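Local coordinates for protein VirX1 (Cyanophage Syn10, PDB 6QGM) that halogenates, and in particular iodinates, a diverse range of substrates as a viral enzyme of the tryptophan halogenase family, probably using a flavin cofactor, at residues E31-N39 and G185-V193; N250-E261 and R317-I328. All coordinates share one frame; numbering follows the deposited sequence.

Interaction 1. Residues E31-N39 and G185-V193; sequences EIALIEDPN and GVKHIQGKV
The axes of strands 31-36 and 187-190 run parallel and approach to 4.7 Å at 26°, and five backbone hydrogen bonds join Ile32 to Glu36 with Lys187 to Gly191, from Lys187 N to Ile32 O at one end to Gly191 N to Glu36 O at the other. This is a parallel pair within the Rossmann-type sheet of the family, with strand 6-10 bonded along the far edge of 31-36. Ala33, Lys187, Ile35 and Ile189 share one face. There Ile35 and Ile189 lie side by side, Ile35 CG1 4.0 Å from Ile189 CB, while Ala33 CB meets Ile189 CD1 at 3.9 Å. The other branch of Ile35, CG2, stands anti to the backbone N and reaches Val193 CG2 at 3.8 Å, the two side chains at about a right angle; Leu211 of strand 206-211 touches both. Leu34, His188, Glu36 and Gln190 occupy the other face, towards helix 14-26, whose Trp17 meets the His188 ring edge-to-face and donates to Glu36 OE1. Beyond the paired strands, Pro38 CG rests 3.8 Å from Gln190 CB. The Glu36 carboxylate is turned 85° from the imidazole plane, and its OE2 arrives at the ring edge to accept a weak bond from His188 NE2, 2.9 Å long but bent to 135° at the hydrogen.

Interaction 2. Residues N250-E261 and R317-I328; sequences NDKAMATRIPYE and RGKDAKIFHIDI
Four backbone hydrogen bonds pair Ala253 with Ile326 and Ala255 with Phe324 as antiparallel hydrogen-bonded pairs; 324-327 is the outermost strand, within this chain, of a mixed sheet in which 252-258 is its neighbour. Ile326 N to Ala253 O (2.8 Å) and Phe324 N to Ala255 O are both nearly straight; Ala255 N to Phe324 O is more bent, 144° at the hydrogen. Next to the Ala255-Phe324 pair, Thr256 OG1 donates to Lys322 O over 2.6 Å; with chi1 -168° the hydroxyl swings away from its own backbone N, and it comes from above the carbonyl plane.

Apolar and aromatic contacts fill the middle. Met254 CB lies over the face of the His325 ring, 4.2 Å from its centroid in a CH-pi contact, and also touches Ile323 CG2 at 3.5 Å. A bend at the end of the chain brings Met254 CE back to the ring, 3.4 Å from His325 NE2. On the face of the sheet that carries Ala253, Ala255 and Ile326, Ile326 CD1 reaches Ala255 CB; Ile328 CG2 also packs on Ala253 CB.

Charge and stacking govern the far end. The Arg317 guanidinium is sandwiched between Ile258 CD1, 4.0 Å above its centre, and Glu261, whose carboxylate stacks on the opposite face with planes 6° apart. Glu261 OE2 lies 3.8 Å from Arg317 NE and well out of the guanidinium plane, so this long salt bridge rests on charge alone. In its own plane Arg317 NH1 donates to Pro259 O at 2.6 Å, while NH2 bridges to Glu266.

Strand 290-296 bonds the other edge of 252-258, with a classic bulge where Asp251 and Lys252 both face Tyr296; helix 303-314 touches Thr256, Ile323 and His325.

Interactions 1 and 2 belong to two different mixed sheets of one tryptophan halogenase chain, their centres 30 Å apart and their nearest atoms about 14 Å apart, without touching. They follow in series: the pair 31-39 with 185-193 is complete before 250-261 begins. Interaction 1 is parallel and interior to the sheet that also holds strands 6-10 and 221-224, the Rossmann-type part consistent with dinucleotide binding. Interaction 2 is antiparallel and lies at one margin of the second sheet, next to strand 290-296. Each contact joins segments far apart in sequence, 146 and 56 residues at their closest ends, so each closes a long excursion of the chain.

Interaction 1. Residues E31-N39 and G185-V193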
loop_
_atom_site.group_PDB
_atom_site.type_symbol
_atom_site.label_atom_id
_atom_site.label_comp_id
_atom_site.label_asym_id
_atom_site.label_seq_id
_atom_site.Cartn_x
_atom_site.Cartn_y
_atom_site.Cartn_z
ATOM N N GLU B 31 11.182 -2.510 -40.166
ATOM C CA GLU B 31 10.661 -3.266 -41.333
ATOM C C GLU B 31 9.475 -4.087 -40.822
ATOM O O GLU B 31 9.660 -4.823 -39.831
ATOM C CB GLU B 31 11.733 -4.198 -41.914
ATOM C CG GLU B 31 13.132 -3.605 -41.958
ATOM C CD GLU B 31 14.222 -4.639 -42.189
ATOM O OE1 GLU B 31 14.303 -5.602 -41.406
ATOM O OE2 GLU B 31 14.983 -4.487 -43.164
ATOM N N ILE B 32 8.297 -3.959 -41.440
ATOM C CA ILE B 32 7.046 -4.622 -40.967
ATOM C C ILE B 32 6.436 -5.446 -42.099
ATOM O O ILE B 32 6.339 -4.920 -43.230
ATOM C CB ILE B 32 6.044 -3.582 -40.433
ATOM C CG1 ILE B 32 6.685 -2.674 -39.378
ATOM C CG2 ILE B 32 4.784 -4.270 -39.911
ATOM C CD1 ILE B 32 5.887 -1.430 -39.105
ATOM N N ALA B 33 6.031 -6.680 -41.792
ATOM C CA ALA B 33 5.201 -7.531 -42.675
ATOM C C ALA B 33 3.960 -7.968 -41.898
ATOM O O ALA B 33 4.069 -8.156 -40.655
ATOM C CB ALA B 33 5.996 -8.708 -43.163
ATOM N N LEU B 34 2.815 -8.070 -42.585
ATOM C CA LEU B 34 1.566 -8.643 -42.016
ATOM C C LEU B 34 1.120 -9.841 -42.853
ATOM O O LEU B 34 0.874 -9.662 -44.062
ATOM C CB LEU B 34 0.463 -7.586 -41.951
ATOM C CG LEU B 34 -0.766 -8.017 -41.152
ATOM C CD1 LEU B 34 -1.342 -6.862 -40.368
ATOM C CD2 LEU B 34 -1.819 -8.656 -42.045
ATOM N N ILE B 35 1.015 -11.003 -42.204
ATOM C CA ILE B 35 0.587 -12.294 -42.813
ATOM C C ILE B 35 -0.901 -12.473 -42.516
ATOM O O ILE B 35 -1.282 -12.497 -41.321
ATOM C CB ILE B 35 1.443 -13.450 -42.267
ATOM C CG1 ILE B 35 2.916 -13.289 -42.659
ATOM C CG2 ILE B 35 0.884 -14.786 -42.704
ATOM C CD1 ILE B 35 3.880 -13.846 -41.650
ATOM N N GLU B 36 -1.698 -12.584 -43.575
ATOM C CA GLU B 36 -3.179 -12.654 -43.519
ATOM C C GLU B 36 -3.586 -13.813 -44.431
ATOM O O GLU B 36 -2.976 -13.942 -45.503
ATOM C CB GLU B 36 -3.716 -11.270 -43.887
ATOM C CG GLU B 36 -5.145 -11.227 -44.390
ATOM C CD GLU B 36 -5.534 -9.847 -44.899
ATOM O OE1 GLU B 36 -5.715 -8.949 -44.065
ATOM O OE2 GLU B 36 -5.646 -9.656 -46.142
ATOM N N ASP B 37 -4.503 -14.676 -43.983
ATOM C CA ASP B 37 -5.025 -15.841 -44.748
ATOM C C ASP B 37 -6.197 -15.353 -45.597
ATOM O O ASP B 37 -7.234 -14.980 -45.049
ATOM C CB ASP B 37 -5.461 -16.965 -43.812
ATOM C CG ASP B 37 -5.860 -18.258 -44.506
ATOM O OD1 ASP B 37 -6.423 -18.181 -45.632
ATOM O OD2 ASP B 37 -5.598 -19.339 -43.908
ATOM N N PRO B 38 -6.066 -15.324 -46.937
ATOM C CA PRO B 38 -7.170 -14.896 -47.794
ATOM C C PRO B 38 -8.477 -15.673 -47.521
ATOM O O PRO B 38 -9.528 -15.080 -47.569
ATOM C CB PRO B 38 -6.667 -15.163 -49.224
ATOM C CG PRO B 38 -5.153 -15.241 -49.115
ATOM C CD PRO B 38 -4.840 -15.639 -47.688
ATOM N N ASN B 39 -8.369 -16.981 -47.249
ATOM C CA ASN B 39 -9.471 -17.971 -47.347
ATOM C C ASN B 39 -10.250 -18.029 -46.026
ATOM O O ASN B 39 -10.610 -19.158 -45.617
ATOM C CB ASN B 39 -8.940 -19.368 -47.701
ATOM C CG ASN B 39 -8.209 -19.452 -49.029
ATOM O OD1 ASN B 39 -7.249 -18.724 -49.273
ATOM N ND2 ASN B 39 -8.615 -20.390 -49.882
ATOM N N GLY B 185 4.726 1.268 -46.115
ATOM C CA GLY B 185 5.605 0.187 -46.593
ATOM C C GLY B 185 5.430 -1.106 -45.819
ATOM O O GLY B 185 6.315 -1.973 -45.926
ATOM N N VAL B 186 4.334 -1.271 -45.074
ATOM C CA VAL B 186 4.006 -2.593 -44.465
ATOM C C VAL B 186 3.834 -3.580 -45.622
ATOM O O VAL B 186 3.039 -3.284 -46.536
ATOM C CB VAL B 186 2.761 -2.563 -43.554
ATOM C CG1 VAL B 186 2.412 -3.946 -43.024
ATOM C CG2 VAL B 186 2.945 -1.610 -42.390
ATOM N N LYS B 187 4.584 -4.684 -45.583
ATOM C CA LYS B 187 4.569 -5.763 -46.607
ATOM C C LYS B 187 3.410 -6.714 -46.310
ATOM O O LYS B 187 3.461 -7.407 -45.299
ATOM C CB LYS B 187 5.912 -6.486 -46.603
ATOM C CG LYS B 187 6.314 -7.084 -47.934
ATOM C CD LYS B 187 7.670 -7.728 -47.785
ATOM C CE LYS B 187 7.624 -8.959 -46.893
ATOM N NZ LYS B 187 8.607 -8.941 -45.775
ATOM N N HIS B 188 2.390 -6.702 -47.155
ATOM C CA HIS B 188 1.197 -7.581 -47.084
ATOM C C HIS B 188 1.557 -8.938 -47.677
ATOM O O HIS B 188 1.891 -8.962 -48.853
ATOM C CB HIS B 188 0.036 -6.936 -47.837
ATOM C CG HIS B 188 -1.293 -7.513 -47.527
ATOM N ND1 HIS B 188 -2.348 -7.403 -48.398
ATOM C CD2 HIS B 188 -1.734 -8.225 -46.475
ATOM C CE1 HIS B 188 -3.395 -8.015 -47.886
ATOM N NE2 HIS B 188 -3.045 -8.523 -46.700
ATOM N N ILE B 189 1.519 -9.999 -46.872
ATOM C CA ILE B 189 1.854 -11.394 -47.289
ATOM C C ILE B 189 0.601 -12.266 -47.150
ATOM O O ILE B 189 0.134 -12.456 -46.007
ATOM C CB ILE B 189 3.037 -11.946 -46.472
ATOM C CG1 ILE B 189 4.311 -11.133 -46.731
ATOM C CG2 ILE B 189 3.231 -13.434 -46.744
ATOM C CD1 ILE B 189 5.447 -11.492 -45.817
ATOM N N GLN B 190 0.093 -12.761 -48.283
ATOM C CA GLN B 190 -1.116 -13.614 -48.354
ATOM C C GLN B 190 -0.678 -15.053 -48.108
ATOM O O GLN B 190 0.162 -15.544 -48.865
ATOM C CB GLN B 190 -1.792 -13.487 -49.725
ATOM C CG GLN B 190 -2.164 -12.065 -50.146
ATOM C CD GLN B 190 -3.467 -11.565 -49.565
ATOM O OE1 GLN B 190 -3.541 -11.217 -48.387
ATOM N NE2 GLN B 190 -4.504 -11.532 -50.386
ATOM N N GLY B 191 -1.189 -15.699 -47.062
ATOM C CA GLY B 191 -0.755 -17.054 -46.696
ATOM C C GLY B 191 -1.305 -17.517 -45.363
ATOM O O GLY B 191 -1.723 -16.681 -44.556
ATOM N N LYS B 192 -1.349 -18.835 -45.194
ATOM C CA LYS B 192 -1.733 -19.547 -43.951
ATOM C C LYS B 192 -0.435 -19.935 -43.239
ATOM O O LYS B 192 0.405 -20.595 -43.878
ATOM C CB LYS B 192 -2.584 -20.774 -44.305
ATOM C CG LYS B 192 -2.911 -21.703 -43.141
ATOM C CD LYS B 192 -4.007 -22.677 -43.415
ATOM C CE LYS B 192 -4.012 -23.840 -42.449
ATOM N NZ LYS B 192 -4.732 -24.988 -43.046
ATOM N N VAL B 193 -0.262 -19.496 -41.992
ATOM C CA VAL B 193 0.813 -19.973 -41.072
ATOM C C VAL B 193 0.477 -21.409 -40.658
ATOM O O VAL B 193 -0.567 -21.583 -40.001
ATOM C CB VAL B 193 0.945 -19.073 -39.834
ATOM C CG1 VAL B 193 1.939 -19.643 -38.835
ATOM C CG2 VAL B 193 1.317 -17.659 -40.246
#

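Interaction 2. Residues N250-E261 and R317-I328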
loop_
_atom_site.group_PDB
_atom_site.type_symbol
_atom_site.label_atom_id
_atom_site.label_comp_id
_atom_site.label_asym_id
_atom_site.label_seq_id
_atom_site.Cartn_x
_atom_site.Cartn_y
_atom_site.Cartn_z
ATOM N N ASN B 250 -19.649 -16.256 -17.763
ATOM C CA ASN B 250 -19.978 -16.232 -19.214
ATOM C C ASN B 250 -18.806 -16.816 -20.007
ATOM O O ASN B 250 -17.708 -16.298 -19.909
ATOM C CB ASN B 250 -20.415 -14.826 -19.653
ATOM C CG ASN B 250 -21.697 -14.395 -18.975
ATOM O OD1 ASN B 250 -22.455 -15.239 -18.517
ATOM N ND2 ASN B 250 -21.952 -13.094 -18.918
ATOM N N ASP B 251 -19.050 -17.892 -20.745
ATOM C CA ASP B 251 -18.015 -18.659 -21.491
ATOM C C ASP B 251 -18.429 -18.838 -22.955
ATOM O O ASP B 251 -17.635 -19.419 -23.716
ATOM C CB ASP B 251 -17.786 -20.005 -20.810
ATOM C CG ASP B 251 -19.054 -20.832 -20.694
ATOM O OD1 ASP B 251 -20.154 -20.229 -20.740
ATOM O OD2 ASP B 251 -18.935 -22.059 -20.538
ATOM N N LYS B 252 -19.614 -18.351 -23.337
ATOM C CA LYS B 252 -20.165 -18.454 -24.714
ATOM C C LYS B 252 -20.664 -17.083 -25.169
ATOM O O LYS B 252 -21.069 -16.270 -24.298
ATOM C CB LYS B 252 -21.338 -19.430 -24.735
ATOM C CG LYS B 252 -21.045 -20.819 -24.197
ATOM C CD LYS B 252 -19.862 -21.476 -24.872
ATOM C CE LYS B 252 -19.637 -22.904 -24.426
ATOM N NZ LYS B 252 -19.275 -23.780 -25.567
ATOM N N ALA B 253 -20.678 -16.846 -26.479
ATOM C CA ALA B 253 -21.367 -15.691 -27.106
ATOM C C ALA B 253 -21.997 -16.142 -28.422
ATOM O O ALA B 253 -21.426 -16.999 -29.098
ATOM C CB ALA B 253 -20.418 -14.533 -27.317
ATOM N N MET B 254 -23.170 -15.619 -28.740
ATOM C CA MET B 254 -23.730 -15.621 -30.112
ATOM C C MET B 254 -23.918 -14.150 -30.509
ATOM O O MET B 254 -24.089 -13.305 -29.609
ATOM C CB MET B 254 -25.047 -16.411 -30.181
ATOM C CG MET B 254 -26.077 -15.983 -29.161
ATOM S SD MET B 254 -27.506 -17.038 -29.114
ATOM C CE MET B 254 -26.818 -18.511 -28.367
ATOM N N ALA B 255 -23.804 -13.843 -31.803
ATOM C CA ALA B 255 -23.825 -12.466 -32.347
ATOM C C ALA B 255 -24.604 -12.470 -33.660
ATOM O O ALA B 255 -24.710 -13.538 -34.301
ATOM C CB ALA B 255 -22.419 -11.956 -32.517
ATOM N N THR B 256 -25.170 -11.319 -34.010
ATOM C CA THR B 256 -26.026 -11.150 -35.203
ATOM C C THR B 256 -26.020 -9.684 -35.645
ATOM O O THR B 256 -25.502 -8.805 -34.900
ATOM C CB THR B 256 -27.433 -11.707 -34.929
ATOM O OG1 THR B 256 -28.141 -11.796 -36.164
ATOM C CG2 THR B 256 -28.233 -10.888 -33.933
ATOM N N ARG B 257 -26.585 -9.453 -36.825
ATOM C CA ARG B 257 -26.809 -8.124 -37.434
ATOM C C ARG B 257 -28.324 -7.967 -37.545
ATOM O O ARG B 257 -28.937 -8.890 -38.054
ATOM C CB ARG B 257 -26.098 -8.055 -38.786
ATOM C CG ARG B 257 -24.597 -7.844 -38.709
ATOM C CD ARG B 257 -23.940 -8.071 -40.050
ATOM N NE ARG B 257 -22.556 -8.498 -39.848
ATOM C CZ ARG B 257 -21.573 -8.373 -40.733
ATOM N NH1 ARG B 257 -21.792 -7.808 -41.912
ATOM N NH2 ARG B 257 -20.358 -8.808 -40.418
ATOM N N ILE B 258 -28.900 -6.863 -37.071
ATOM C CA ILE B 258 -30.332 -6.551 -37.309
ATOM C C ILE B 258 -30.431 -5.268 -38.130
ATOM O O ILE B 258 -29.707 -4.300 -37.883
ATOM C CB ILE B 258 -31.181 -6.521 -36.020
ATOM C CG1 ILE B 258 -30.683 -5.552 -34.950
ATOM C CG2 ILE B 258 -31.403 -7.930 -35.483
ATOM C CD1 ILE B 258 -31.667 -5.402 -33.816
ATOM N N PRO B 259 -31.356 -5.222 -39.122
ATOM C CA PRO B 259 -31.653 -3.988 -39.840
ATOM C C PRO B 259 -32.367 -2.976 -38.928
ATOM O O PRO B 259 -33.026 -3.391 -37.995
ATOM C CB PRO B 259 -32.553 -4.472 -40.989
ATOM C CG PRO B 259 -33.256 -5.680 -40.433
ATOM C CD PRO B 259 -32.217 -6.333 -39.551
ATOM N N TYR B 260 -32.214 -1.677 -39.207
ATOM C CA TYR B 260 -32.967 -0.584 -38.542
ATOM C C TYR B 260 -34.422 -0.639 -39.001
ATOM O O TYR B 260 -34.662 -0.866 -40.190
ATOM C CB TYR B 260 -32.360 0.792 -38.847
ATOM C CG TYR B 260 -31.123 1.119 -38.057
ATOM C CD1 TYR B 260 -31.184 1.359 -36.700
ATOM C CD2 TYR B 260 -29.890 1.208 -38.666
ATOM C CE1 TYR B 260 -30.047 1.648 -35.966
ATOM C CE2 TYR B 260 -28.740 1.512 -37.956
ATOM C CZ TYR B 260 -28.819 1.721 -36.595
ATOM O OH TYR B 260 -27.704 1.998 -35.862
ATOM N N GLU B 261 -35.357 -0.436 -38.068
ATOM C CA GLU B 261 -36.802 -0.211 -38.349
ATOM C C GLU B 261 -37.042 1.296 -38.470
ATOM O O GLU B 261 -37.673 1.702 -39.444
ATOM C CB GLU B 261 -37.673 -0.863 -37.271
ATOM C CG GLU B 261 -37.664 -2.382 -37.363
ATOM C CD GLU B 261 -38.569 -3.127 -36.410
ATOM O OE1 GLU B 261 -38.887 -2.567 -35.335
ATOM O OE2 GLU B 261 -38.947 -4.273 -36.767
ATOM N N ARG B 317 -37.473 -9.105 -35.516
ATOM C CA ARG B 317 -36.135 -9.177 -36.173
ATOM C C ARG B 317 -35.328 -10.370 -35.636
ATOM O O ARG B 317 -34.307 -10.709 -36.234
ATOM C CB ARG B 317 -35.376 -7.864 -35.975
ATOM C CG ARG B 317 -36.141 -6.673 -36.528
ATOM C CD ARG B 317 -35.351 -5.387 -36.493
ATOM N NE ARG B 317 -35.514 -4.691 -35.227
ATOM C CZ ARG B 317 -35.006 -3.489 -34.945
ATOM N NH1 ARG B 317 -34.285 -2.823 -35.836
ATOM N NH2 ARG B 317 -35.215 -2.954 -33.756
ATOM N N GLY B 318 -35.783 -10.971 -34.542
ATOM C CA GLY B 318 -35.220 -12.219 -34.002
ATOM C C GLY B 318 -35.388 -13.392 -34.946
ATOM O O GLY B 318 -34.468 -14.220 -34.999
ATOM N N LYS B 319 -36.505 -13.460 -35.678
ATOM C CA LYS B 319 -36.941 -14.704 -36.376
ATOM C C LYS B 319 -35.981 -15.055 -37.520
ATOM O O LYS B 319 -35.611 -16.243 -37.622
ATOM C CB LYS B 319 -38.383 -14.582 -36.880
ATOM C CG LYS B 319 -39.443 -14.488 -35.791
ATOM C CD LYS B 319 -40.712 -13.780 -36.228
ATOM C CE LYS B 319 -41.454 -13.135 -35.075
ATOM N NZ LYS B 319 -42.289 -12.004 -35.538
ATOM N N ASP B 320 -35.584 -14.072 -38.340
ATOM C CA ASP B 320 -34.796 -14.323 -39.576
ATOM C C ASP B 320 -33.336 -13.919 -39.365
ATOM O O ASP B 320 -32.540 -14.129 -40.289
ATOM C CB ASP B 320 -35.434 -13.619 -40.779
ATOM C CG ASP B 320 -36.753 -14.225 -41.235
ATOM O OD1 ASP B 320 -37.397 -14.928 -40.433
ATOM O OD2 ASP B 320 -37.133 -13.979 -42.390
ATOM N N ALA B 321 -32.975 -13.404 -38.192
ATOM C CA ALA B 321 -31.586 -13.006 -37.854
ATOM C C ALA B 321 -30.651 -14.200 -38.034
ATOM O O ALA B 321 -30.926 -15.260 -37.462
ATOM C CB ALA B 321 -31.513 -12.478 -36.440
ATOM N N LYS B 322 -29.581 -14.033 -38.812
ATOM C CA LYS B 322 -28.473 -15.015 -38.921
ATOM C C LYS B 322 -27.572 -14.859 -37.686
ATOM O O LYS B 322 -27.027 -13.765 -37.502
ATOM C CB LYS B 322 -27.739 -14.772 -40.240
ATOM C CG LYS B 322 -26.716 -15.808 -40.656
ATOM C CD LYS B 322 -26.218 -15.511 -42.058
ATOM C CE LYS B 322 -25.234 -16.533 -42.608
ATOM N NZ LYS B 322 -24.148 -15.904 -43.409
ATOM N N ILE B 323 -27.442 -15.919 -36.883
ATOM C CA ILE B 323 -26.729 -15.931 -35.570
ATOM C C ILE B 323 -25.461 -16.778 -35.707
ATOM O O ILE B 323 -25.561 -17.942 -36.179
ATOM C CB ILE B 323 -27.642 -16.453 -34.440
ATOM C CG1 ILE B 323 -28.880 -15.563 -34.284
ATOM C CG2 ILE B 323 -26.880 -16.611 -33.132
ATOM C CD1 ILE B 323 -29.764 -15.930 -33.129
ATOM N N PHE B 324 -24.319 -16.190 -35.315
ATOM C CA PHE B 324 -22.980 -16.819 -35.337
ATOM C C PHE B 324 -22.521 -17.051 -33.894
ATOM O O PHE B 324 -22.348 -16.051 -33.183
ATOM C CB PHE B 324 -22.028 -15.952 -36.172
ATOM C CG PHE B 324 -22.319 -15.984 -37.658
ATOM C CD1 PHE B 324 -22.347 -17.192 -38.364
ATOM C CD2 PHE B 324 -22.712 -14.835 -38.334
ATOM C CE1 PHE B 324 -22.662 -17.228 -39.713
ATOM C CE2 PHE B 324 -23.031 -14.871 -39.681
ATOM C CZ PHE B 324 -22.994 -16.063 -40.366
ATOM N N HIS B 325 -22.281 -18.306 -33.513
ATOM C CA HIS B 325 -21.785 -18.730 -32.179
ATOM C C HIS B 325 -20.267 -18.618 -32.133
ATOM O O HIS B 325 -19.603 -19.114 -33.032
ATOM C CB HIS B 325 -22.238 -20.158 -31.857
ATOM C CG HIS B 325 -23.715 -20.243 -31.749
ATOM N ND1 HIS B 325 -24.512 -20.367 -32.859
ATOM C CD2 HIS B 325 -24.548 -20.143 -30.690
ATOM C CE1 HIS B 325 -25.770 -20.342 -32.500
ATOM N NE2 HIS B 325 -25.827 -20.231 -31.176
ATOM N N ILE B 326 -19.764 -17.978 -31.088
ATOM C CA ILE B 326 -18.313 -17.784 -30.853
ATOM C C ILE B 326 -17.974 -18.476 -29.536
ATOM O O ILE B 326 -18.755 -18.371 -28.541
ATOM C CB ILE B 326 -17.923 -16.300 -30.844
ATOM C CG1 ILE B 326 -18.688 -15.484 -31.889
ATOM C CG2 ILE B 326 -16.421 -16.188 -31.036
ATOM C CD1 ILE B 326 -19.051 -14.076 -31.427
ATOM N N ASP B 327 -16.848 -19.184 -29.555
ATOM C CA ASP B 327 -16.251 -19.822 -28.359
ATOM C C ASP B 327 -15.240 -18.804 -27.823
ATOM O O ASP B 327 -14.247 -18.549 -28.543
ATOM C CB ASP B 327 -15.678 -21.180 -28.770
ATOM C CG ASP B 327 -15.226 -21.219 -30.231
ATOM O OD1 ASP B 327 -14.867 -20.134 -30.780
ATOM O OD2 ASP B 327 -15.231 -22.308 -30.804
ATOM N N ILE B 328 -15.541 -18.206 -26.664
ATOM C CA ILE B 328 -14.806 -17.014 -26.165
ATOM C C ILE B 328 -13.774 -17.511 -25.151
ATOM O O ILE B 328 -14.191 -18.194 -24.171
ATOM C CB ILE B 328 -15.740 -15.941 -25.571
ATOM C CG1 ILE B 328 -16.653 -16.485 -24.468
ATOM C CG2 ILE B 328 -16.520 -15.271 -26.690
ATOM C CD1 ILE B 328 -17.057 -15.434 -23.451
#